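Side-chain contact in putative dehydrogenase (Pseudarthrobacter phenanthrenivorans, PDB 6A3F), which catalyses the NAD(+)-dependent oxidation of levoglucosan to 3-dehydrolevoglucosan, with high specificity for both substrate and cofactor: residues Ile109-Ala114 against Ser133-Asp138. Numbering follows the deposited sequence.
Sequences IAIAAA and SKAMYD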
loop_
_atom_site.group_PDB
_atom_site.type_symbol
_atom_site.label_atom_id
_atom_site.label_comp_id
_atom_site.label_asym_id
_atom_site.label_seq_id
_atom_site.Cartn_x
_atom_site.Cartn_y
_atom_site.Cartn_z
ATOM N N ILE B 109 13.740 -17.001 39.193
ATOM C CA ILE B 109 14.729 -17.611 38.363
ATOM C C ILE B 109 15.872 -16.634 38.124
ATOM O O ILE B 109 17.012 -17.031 38.251
ATOM C CB ILE B 109 14.109 -18.128 37.052
ATOM C CG1 ILE B 109 13.068 -19.202 37.372
ATOM C CG2 ILE B 109 15.179 -18.638 36.093
ATOM C CD1 ILE B 109 12.320 -19.715 36.164
ATOM N N ALA B 110 15.561 -15.388 37.803
ATOM C CA ALA B 110 16.589 -14.459 37.441
ATOM C C ALA B 110 17.458 -14.123 38.660
ATOM O O ALA B 110 18.683 -14.005 38.539
ATOM C CB ALA B 110 15.979 -13.199 36.887
ATOM N N ILE B 111 16.817 -13.951 39.805
ATOM C CA ILE B 111 17.571 -13.548 40.991
ATOM C C ILE B 111 18.532 -14.682 41.389
ATOM O O ILE B 111 19.667 -14.395 41.718
ATOM C CB ILE B 111 16.621 -13.115 42.118
ATOM C CG1 ILE B 111 15.944 -11.791 41.741
ATOM C CG2 ILE B 111 17.361 -13.027 43.462
ATOM C CD1 ILE B 111 14.690 -11.494 42.509
ATOM N N ALA B 112 18.069 -15.931 41.299
ATOM C CA ALA B 112 18.886 -17.106 41.555
ATOM C C ALA B 112 20.049 -17.190 40.555
ATOM O O ALA B 112 21.217 -17.427 40.966
ATOM C CB ALA B 112 18.028 -18.349 41.551
ATOM N N ALA B 113 19.768 -16.981 39.260
ATOM C CA ALA B 113 20.831 -16.919 38.239
ATOM C C ALA B 113 21.813 -15.760 38.501
ATOM O O ALA B 113 23.021 -15.907 38.334
ATOM C CB ALA B 113 20.195 -16.766 36.871
ATOM N N ALA B 114 21.320 -14.583 38.845
ATOM C CA ALA B 114 22.212 -13.455 39.159
ATOM C C ALA B 114 23.158 -13.830 40.321
ATOM O O ALA B 114 24.353 -13.565 40.268
ATOM C CB ALA B 114 21.405 -12.226 39.511
ATOM N N SER B 133 9.899 -6.415 39.480
ATOM C CA SER B 133 10.912 -6.038 38.485
ATOM C C SER B 133 12.103 -5.330 39.158
ATOM O O SER B 133 13.242 -5.521 38.775
ATOM C CB SER B 133 10.297 -5.191 37.393
ATOM O OG SER B 133 9.138 -5.804 36.796
ATOM N N LYS B 134 11.831 -4.521 40.193
ATOM C CA LYS B 134 12.909 -3.823 40.944
ATOM C C LYS B 134 13.869 -4.823 41.602
ATOM O O LYS B 134 15.084 -4.632 41.591
ATOM C CB LYS B 134 12.283 -2.940 42.019
ATOM C CG LYS B 134 13.269 -2.074 42.793
ATOM C CD LYS B 134 12.605 -1.295 43.928
ATOM C CE LYS B 134 13.549 -0.296 44.582
ATOM N NZ LYS B 134 14.638 -1.019 45.262
ATOM N N ALA B 135 13.319 -5.903 42.147
ATOM C CA ALA B 135 14.111 -6.913 42.794
ATOM C C ALA B 135 15.041 -7.566 41.774
ATOM O O ALA B 135 16.183 -7.893 42.076
ATOM C CB ALA B 135 13.215 -7.939 43.451
ATOM N N MET B 136 14.575 -7.765 40.548
ATOM C CA MET B 136 15.467 -8.362 39.509
ATOM C C MET B 136 16.596 -7.397 39.138
ATOM O O MET B 136 17.808 -7.742 39.056
ATOM C CB MET B 136 14.653 -8.743 38.262
ATOM C CG MET B 136 13.686 -9.861 38.526
ATOM S SD MET B 136 12.430 -10.065 37.198
ATOM C CE MET B 136 13.514 -10.675 35.901
ATOM N N TYR B 137 16.201 -6.178 38.904
ATOM C CA TYR B 137 17.178 -5.168 38.587
ATOM C C TYR B 137 18.225 -5.064 39.718
ATOM O O TYR B 137 19.450 -5.082 39.468
ATOM C CB TYR B 137 16.440 -3.859 38.365
ATOM C CG TYR B 137 17.351 -2.694 38.188
ATOM C CD1 TYR B 137 18.324 -2.726 37.203
ATOM C CD2 TYR B 137 17.249 -1.580 39.000
ATOM C CE1 TYR B 137 19.181 -1.662 37.027
ATOM C CE2 TYR B 137 18.115 -0.512 38.841
ATOM C CZ TYR B 137 19.067 -0.554 37.843
ATOM O OH TYR B 137 19.932 0.489 37.681
ATOM N N ASP B 138 17.728 -4.975 40.972
ATOM C CA ASP B 138 18.673 -4.856 42.119
ATOM C C ASP B 138 19.631 -6.055 42.191
ATOM O O ASP B 138 20.812 -5.904 42.488
ATOM C CB ASP B 138 17.896 -4.683 43.405
ATOM C CG ASP B 138 17.302 -3.322 43.572
ATOM O OD1 ASP B 138 17.722 -2.323 42.892
ATOM O OD2 ASP B 138 16.377 -3.246 44.422
#
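Lys134 NZ and Asp138 OD2 form a 2.9 Å salt bridge beside the face that carries Ala135 and Met136 to Ala110 and Ile111. This is a helix pair of the NAD-binding Rossmann fold. Helices 106-115 and 130-141 are joined through strand 119-122 and lie side by side against the parallel sheet. Their segment axes approach to 9.1 Å at 12°, nearly parallel, as expected of successive beta-alpha-beta crossovers. Between segments 109-114 and 133-138 the contact is apolar and small.

Two layers can be told apart. The buried layer is Met136 on Ala110. The methionine chain is extended at chi2 and bends at chi3 (69°), which swings its terminal methyl to the alanine: Met136 CE lies 3.7 Å from Ala110 CB. Met136 also touches His106, an NADH-binding residue, and Leu126 and Ala127. This places Met136 next to a residue of the NADH site.

The second layer is partly exposed. The CA-CB bond of Ile111 does not aim straight at the partner helix, but its longer branch reaches it. With chi1 at -70°, CG1 stands anti to the carbonyl carbon and lies alongside the opposite backbone, 4.1 Å from Met136 CA. Ala139, one turn beyond Ala135, touches Ile111 as well.

The salt bridge stays within its own helix. Asp138 OD2 receives Lys134 through its syn lone pair, while OD1 pairs with Lys141. The carboxylate thus has a lysine at each oxygen, which probably favours its charged form. At the interface, Ile111 CD1 ends 4.0 Å from Ala135 CB.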